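Local atomic coordinates of similarities with probable monooxygenase (Photorhabdus luminescens, PDB entry 4HB9), a protein that binds flavin-adenine dinucleotide and probably works as a flavin-dependent monooxygenase of the aromatic-ring hydroxylase type. Residues 190-194 with 195-199; 18-22 with 23-27. One frame throughout, in Å; residues are numbered along the deposited sequence.

Interaction 1 (190-194 with 195-199); sequences ARLTP and ALTAL
A helix N-cap joins Thr-193 to Leu-196 and Thr-197 where the chain leaves a long strand and winds into the short helix 194-199. The hydroxyl of Thr-193 takes the place of a preceding-turn carbonyl: its OG1 accepts from the backbone N of Leu-196 at 3.0 Å, in a nearly straight bond (167° at the hydrogen). A chi1 of 57° sets OG1 between the backbone N and the carbonyl carbon of its own residue, and from there the hydroxyl faces the first turn. Its oxygen also lies against the Leu-196 CB, 3.5 Å away.

The carbonyl oxygen of Thr-193 is gripped twice by one residue. Thr-197 N donates to Thr-193 O at 3.0 Å, the first regular i to i+4 bond of the helix. Thr-197 OG1 gives a second bond to the same Thr-193 O at 2.9 Å, coming from the opposite face of the carbonyl plane and standing 40° out of it. One residue on, Ala-198 N donates to Pro-194 O in a longer bond of 3.3 Å.

The strand before the cap, 179-191, belongs to the mixed sheet and pairs with strand 240-251; an inverse gamma turn centred on Leu-192 redirects the chain. Leu-196 packs against this strand end. With CG anti to the backbone N, its side chain reaches back to the strand, where the CD2 methyl touches Arg-191 O at 3.3 Å and the buried Ala-190 CB at 4.0 Å. Leu-192 meets Thr-197 at about a right angle, through CD2, while the guanidinium of Arg-191 leads away from the helix to a salt bridge with Asp-241.

Interaction 2 (18-22 with 23-27); sequences HGLRK and HGIKV. With EDO (1,2-ethanediol), chain E.
His-23, the first residue beyond the helix 11-22, turns its imidazole back onto Gly-19. Its ND1 donates to Gly-19 O at 2.9 Å in an almost straight bond (170°), with the acceptor at the ring edge and in the ring plane. The backbone N of His-23 reaches the same oxygen from the opposite face of the carbonyl plane, so one residue holds this last-turn carbonyl by two bonds. CG lies beside the His-23 backbone N (chi1 -66°), which brings ring and amide to one acceptor.

Gly-24 follows with positive phi as the C-prime residue of a Schellman motif: its N donates to Arg-21 O at 3.0 Å, and Ile-25 N closes the wider loop on Leu-20 O at 2.9 Å. This ends the helix of the beta-alpha-beta unit formed by strand 3-7, helix 11-22 and strand 26-30, the Rossmann-type start of the FAD-binding fold. Ile-25 then lays its CD1 against Leu-20 CD2 at 3.9 Å, and both side chains also pack on Val-4 of strand 3-7.

Val-27, already in the strand, points back at the helix and uses both methyls. CG2 meets Leu-20 CD1 at 4.0 Å, whereas CG1 presses on Arg-21 CG at 3.6 Å; each pair crosses at about a right angle. Beyond this apolar stem the Arg-21 chain bends at chi3 (54°), and its NE donates to O1 of a 1,2-ethanediol, probably from the crystallisation liquor, at 2.8 Å. His-18 ND1 shares a hydrogen bond with the same O1.

Overall arrangement
The two contacts lie on opposite sides of the centre of the chain, their own centres 45 Å apart and their nearest atoms about 29 Å apart, so they do not touch. Interaction 2 comes first along the chain and ends a helix, leading into strand 26-30 of the parallel, Rossmann-type sheet; interaction 1 follows much later and starts a helix after strand 179-191 of the mixed sheet. Interaction 2 thus belongs to the beta-alpha-beta unit of the nucleotide-binding fold, with the side chain of Val-27 about 13 Å from the FAD, and the other lies at the end of an inner strand of the mixed sheet, with the side chain of Leu-192 about 11 Å from that of the FAD-binding His-46.

Interaction 1 (190-194 with 195-199)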
ATOM      1  N   ALA A 190     -13.809  10.124  -7.852  1.00 18.11           N
ATOM      2  CA  ALA A 190     -14.622  11.281  -8.185  1.00 18.33           C
ATOM      3  C   ALA A 190     -14.720  12.204  -6.992  1.00 18.10           C
ATOM      4  O   ALA A 190     -15.131  11.778  -5.920  1.00 17.58           O
ATOM      5  CB  ALA A 190     -15.999  10.825  -8.612  1.00 18.73           C
ATOM      6  N   ARG A 191     -14.372  13.471  -7.186  1.00 18.84           N
ATOM      7  CA  ARG A 191     -14.435  14.453  -6.100  1.00 19.73           C
ATOM      8  C   ARG A 191     -15.868  14.674  -5.612  1.00 19.42           C
ATOM      9  O   ARG A 191     -16.796  14.884  -6.420  1.00 19.08           O
ATOM     10  CB  ARG A 191     -13.837  15.755  -6.563  1.00 20.95           C
ATOM     11  CG  ARG A 191     -13.728  16.777  -5.461  1.00 20.96           C
ATOM     12  CD  ARG A 191     -12.949  17.986  -5.921  1.00 20.27           C
ATOM     13  NE  ARG A 191     -12.910  18.967  -4.855  1.00 21.00           N
ATOM     14  CZ  ARG A 191     -12.559  20.237  -5.022  1.00 23.58           C
ATOM     15  NH1 ARG A 191     -12.213  20.695  -6.216  1.00 23.15           N
ATOM     16  NH2 ARG A 191     -12.559  21.058  -3.987  1.00 23.73           N
ATOM     17  N   LEU A 192     -16.069  14.614  -4.304  1.00 19.15           N
ATOM     18  CA  LEU A 192     -17.395  14.837  -3.727  1.00 21.55           C
ATOM     19  C   LEU A 192     -17.641  16.317  -3.565  1.00 22.50           C
ATOM     20  O   LEU A 192     -17.544  16.868  -2.463  1.00 22.60           O
ATOM     21  CB  LEU A 192     -17.571  14.152  -2.381  1.00 22.02           C
ATOM     22  CG  LEU A 192     -18.025  12.712  -2.513  1.00 27.01           C
ATOM     23  CD1 LEU A 192     -17.983  11.990  -1.172  1.00 27.36           C
ATOM     24  CD2 LEU A 192     -19.435  12.652  -3.103  1.00 29.52           C
ATOM     25  N   THR A 193     -17.946  16.946  -4.692  1.00 21.92           N
ATOM     26  CA  THR A 193     -18.193  18.367  -4.749  1.00 21.99           C
ATOM     27  C   THR A 193     -19.624  18.593  -4.249  1.00 21.79           C
ATOM     28  O   THR A 193     -20.418  17.642  -4.122  1.00 20.09           O
ATOM     29  CB  THR A 193     -18.131  18.865  -6.200  1.00 22.52           C
ATOM     30  OG1 THR A 193     -19.083  18.125  -6.955  1.00 19.73           O
ATOM     31  CG2 THR A 193     -16.766  18.677  -6.815  1.00 24.22           C
ATOM     32  N   PRO A 194     -19.984  19.862  -3.994  1.00 24.24           N
ATOM     33  CA  PRO A 194     -21.382  20.181  -3.690  1.00 24.77           C
ATOM     34  C   PRO A 194     -22.357  19.626  -4.739  1.00 22.64           C
ATOM     35  O   PRO A 194     -23.363  19.019  -4.392  1.00 23.03           O
ATOM     36  CB  PRO A 194     -21.383  21.719  -3.663  1.00 25.36           C
ATOM     37  CG  PRO A 194     -20.012  22.070  -3.241  1.00 26.80           C
ATOM     38  CD  PRO A 194     -19.108  21.035  -3.864  1.00 24.72           C
ATOM     39  N   ALA A 195     -22.031  19.785  -6.016  1.00 23.09           N
ATOM     40  CA  ALA A 195     -22.904  19.315  -7.088  1.00 23.45           C
ATOM     41  C   ALA A 195     -23.050  17.804  -7.094  1.00 25.24           C
ATOM     42  O   ALA A 195     -24.176  17.260  -7.086  1.00 25.18           O
ATOM     43  CB  ALA A 195     -22.389  19.807  -8.429  1.00 25.64           C
ATOM     44  N   LEU A 196     -21.918  17.096  -7.045  1.00 25.00           N
ATOM     45  CA  LEU A 196     -21.985  15.646  -7.120  1.00 25.68           C
ATOM     46  C   LEU A 196     -22.724  15.080  -5.933  1.00 26.30           C
ATOM     47  O   LEU A 196     -23.445  14.094  -6.053  1.00 28.38           O
ATOM     48  CB  LEU A 196     -20.586  15.013  -7.242  1.00 25.62           C
ATOM     49  CG  LEU A 196     -20.606  13.513  -7.526  1.00 25.53           C
ATOM     50  CD1 LEU A 196     -21.399  13.215  -8.796  1.00 25.90           C
ATOM     51  CD2 LEU A 196     -19.193  12.971  -7.630  1.00 24.31           C
ATOM     52  N   THR A 197     -22.540  15.691  -4.771  1.00 28.64           N
ATOM     53  CA  THR A 197     -23.255  15.282  -3.579  1.00 30.66           C
ATOM     54  C   THR A 197     -24.773  15.334  -3.773  1.00 32.14           C
ATOM     55  O   THR A 197     -25.493  14.450  -3.304  1.00 31.94           O
ATOM     56  CB  THR A 197     -22.833  16.144  -2.359  1.00 32.94           C
ATOM     57  OG1 THR A 197     -21.447  15.922  -2.075  1.00 32.75           O
ATOM     58  CG2 THR A 197     -23.609  15.781  -1.128  1.00 34.32           C
ATOM     59  N   ALA A 198     -25.251  16.359  -4.477  1.00 29.69           N
ATOM     60  CA  ALA A 198     -26.670  16.495  -4.769  1.00 31.30           C
ATOM     61  C   ALA A 198     -27.201  15.413  -5.704  1.00 29.34           C
ATOM     62  O   ALA A 198     -28.369  15.039  -5.638  1.00 31.48           O
ATOM     63  CB  ALA A 198     -26.942  17.874  -5.357  1.00 32.44           C
ATOM     64  N   LEU A 199     -26.351  14.921  -6.590  1.00 27.91           N
ATOM     65  CA  LEU A 199     -26.804  14.066  -7.680  1.00 27.74           C
ATOM     66  C   LEU A 199     -26.634  12.596  -7.398  1.00 28.31           C
ATOM     67  O   LEU A 199     -27.046  11.765  -8.202  1.00 31.33           O
ATOM     68  CB  LEU A 199     -26.061  14.434  -8.956  1.00 29.25           C
ATOM     69  CG  LEU A 199     -26.311  15.857  -9.451  1.00 30.84           C
ATOM     70  CD1 LEU A 199     -25.394  16.138 -10.620  1.00 33.67           C
ATOM     71  CD2 LEU A 199     -27.731  16.038  -9.908  1.00 31.39           C
TER

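Interaction 2 (18-22 with 23-27)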
ATOM      1  N   HIS A  18      11.684   5.380  12.375  1.00 17.31           N
ATOM      2  CA  HIS A  18      11.170   5.969  13.604  1.00 16.63           C
ATOM      3  C   HIS A  18      11.272   5.036  14.786  1.00 16.80           C
ATOM      4  O   HIS A  18      11.714   5.428  15.888  1.00 16.53           O
ATOM      5  CB  HIS A  18       9.714   6.401  13.433  1.00 16.14           C
ATOM      6  CG  HIS A  18       9.561   7.670  12.682  1.00 15.84           C
ATOM      7  ND1 HIS A  18      10.080   8.861  13.129  1.00 15.49           N
ATOM      8  CD2 HIS A  18       8.950   7.941  11.509  1.00 16.78           C
ATOM      9  CE1 HIS A  18       9.807   9.807  12.257  1.00 16.60           C
ATOM     10  NE2 HIS A  18       9.116   9.278  11.271  1.00 16.90           N
ATOM     11  N   GLY A  19      10.879   3.786  14.565  1.00 14.84           N
ATOM     12  CA  GLY A  19      10.900   2.807  15.623  1.00 16.03           C
ATOM     13  C   GLY A  19      12.304   2.520  16.126  1.00 16.20           C
ATOM     14  O   GLY A  19      12.539   2.449  17.338  1.00 16.38           O
ATOM     15  N   LEU A  20      13.237   2.340  15.198  1.00 16.85           N
ATOM     16  CA  LEU A  20      14.632   2.063  15.574  1.00 17.73           C
ATOM     17  C   LEU A  20      15.244   3.242  16.332  1.00 18.39           C
ATOM     18  O   LEU A  20      15.924   3.040  17.349  1.00 21.06           O
ATOM     19  CB  LEU A  20      15.470   1.718  14.339  1.00 17.23           C
ATOM     20  CG  LEU A  20      15.000   0.461  13.597  1.00 18.16           C
ATOM     21  CD1 LEU A  20      15.783   0.278  12.317  1.00 18.25           C
ATOM     22  CD2 LEU A  20      15.110  -0.782  14.459  1.00 19.27           C
ATOM     23  N   ARG A  21      14.988   4.463  15.870  1.00 17.96           N
ATOM     24  CA  ARG A  21      15.449   5.654  16.602  1.00 19.64           C
ATOM     25  C   ARG A  21      14.903   5.688  18.021  1.00 20.10           C
ATOM     26  O   ARG A  21      15.642   5.982  18.990  1.00 19.98           O
ATOM     27  CB  ARG A  21      15.100   6.928  15.844  1.00 20.68           C
ATOM     28  CG  ARG A  21      15.929   7.123  14.599  1.00 23.97           C
ATOM     29  CD  ARG A  21      15.263   8.010  13.554  1.00 26.89           C
ATOM     30  NE  ARG A  21      14.836   9.326  14.057  1.00 30.34           N
ATOM     31  CZ  ARG A  21      15.629  10.388  14.230  1.00 34.45           C
ATOM     32  NH1 ARG A  21      16.929  10.330  13.975  1.00 32.74           N
ATOM     33  NH2 ARG A  21      15.104  11.525  14.689  1.00 36.12           N
ATOM     34  N   LYS A  22      13.622   5.332  18.174  1.00 19.71           N
ATOM     35  CA  LYS A  22      13.027   5.271  19.508  1.00 19.19           C
ATOM     36  C   LYS A  22      13.788   4.348  20.446  1.00 19.12           C
ATOM     37  O   LYS A  22      13.884   4.630  21.651  1.00 16.72           O
ATOM     38  CB  LYS A  22      11.554   4.860  19.446  1.00 18.91           C
ATOM     39  CG  LYS A  22      10.841   5.032  20.761  1.00 19.00           C
ATOM     40  CD  LYS A  22       9.385   4.623  20.655  1.00 20.71           C
ATOM     41  CE  LYS A  22       8.710   4.796  22.004  1.00 22.04           C
ATOM     42  NZ  LYS A  22       7.248   4.606  21.877  1.00 23.23           N
ATOM     43  N   HIS A  23      14.349   3.262  19.899  1.00 19.67           N
ATOM     44  CA  HIS A  23      15.051   2.282  20.730  1.00 19.58           C
ATOM     45  C   HIS A  23      16.563   2.514  20.746  1.00 19.98           C
ATOM     46  O   HIS A  23      17.297   1.695  21.259  1.00 21.26           O
ATOM     47  CB  HIS A  23      14.677   0.864  20.306  1.00 19.56           C
ATOM     48  CG  HIS A  23      13.244   0.535  20.575  1.00 19.54           C
ATOM     49  ND1 HIS A  23      12.214   1.026  19.800  1.00 20.50           N
ATOM     50  CD2 HIS A  23      12.662  -0.181  21.563  1.00 19.66           C
ATOM     51  CE1 HIS A  23      11.060   0.595  20.283  1.00 20.59           C
ATOM     52  NE2 HIS A  23      11.307  -0.138  21.351  1.00 21.25           N
ATOM     53  N   GLY A  24      17.000   3.639  20.196  1.00 19.45           N
ATOM     54  CA  GLY A  24      18.383   4.071  20.261  1.00 21.37           C
ATOM     55  C   GLY A  24      19.302   3.443  19.230  1.00 21.50           C
ATOM     56  O   GLY A  24      20.513   3.438  19.399  1.00 20.74           O
ATOM     57  N   ILE A  25      18.719   2.942  18.154  1.00 21.46           N
ATOM     58  CA  ILE A  25      19.476   2.246  17.105  1.00 21.67           C
ATOM     59  C   ILE A  25      19.817   3.194  15.985  1.00 20.87           C
ATOM     60  O   ILE A  25      18.999   4.019  15.583  1.00 20.28           O
ATOM     61  CB  ILE A  25      18.667   1.025  16.624  1.00 21.86           C
ATOM     62  CG1 ILE A  25      18.523   0.044  17.786  1.00 21.70           C
ATOM     63  CG2 ILE A  25      19.304   0.373  15.410  1.00 21.49           C
ATOM     64  CD1 ILE A  25      17.458  -1.016  17.591  1.00 23.17           C
ATOM     65  N   LYS A  26      21.039   3.101  15.476  1.00 20.95           N
ATOM     66  CA  LYS A  26      21.493   3.940  14.387  1.00 22.98           C
ATOM     67  C   LYS A  26      20.873   3.448  13.083  1.00 23.34           C
ATOM     68  O   LYS A  26      20.906   2.248  12.795  1.00 23.30           O
ATOM     69  CB  LYS A  26      23.016   3.872  14.278  1.00 26.54           C
ATOM     70  CG  LYS A  26      23.625   4.812  13.251  1.00 31.60           C
ATOM     71  CD  LYS A  26      25.120   4.573  13.148  1.00 36.78           C
ATOM     72  CE  LYS A  26      25.821   5.734  12.470  1.00 42.07           C
ATOM     73  NZ  LYS A  26      25.186   6.130  11.181  1.00 43.48           N
ATOM     74  N   VAL A  27      20.311   4.364  12.304  1.00 22.29           N
ATOM     75  CA  VAL A  27      19.553   3.978  11.117  1.00 21.50           C
ATOM     76  C   VAL A  27      19.711   5.018  10.035  1.00 20.79           C
ATOM     77  O   VAL A  27      19.702   6.245  10.300  1.00 20.43           O
ATOM     78  CB  VAL A  27      18.049   3.709  11.460  1.00 21.86           C
ATOM     79  CG1 VAL A  27      17.447   4.895  12.184  1.00 22.82           C
ATOM     80  CG2 VAL A  27      17.233   3.343  10.214  1.00 21.69           C
TER
HETATM   81  C1  EDO E 504      12.258   9.357  15.991  1.00 28.50           C
HETATM   82  O1  EDO E 504      12.081   9.536  14.621  1.00 22.76           O
HETATM   83  C2  EDO E 504      11.253   8.343  16.477  1.00 27.76           C
HETATM   84  O2  EDO E 504      11.892   7.465  17.307  1.00 29.05           O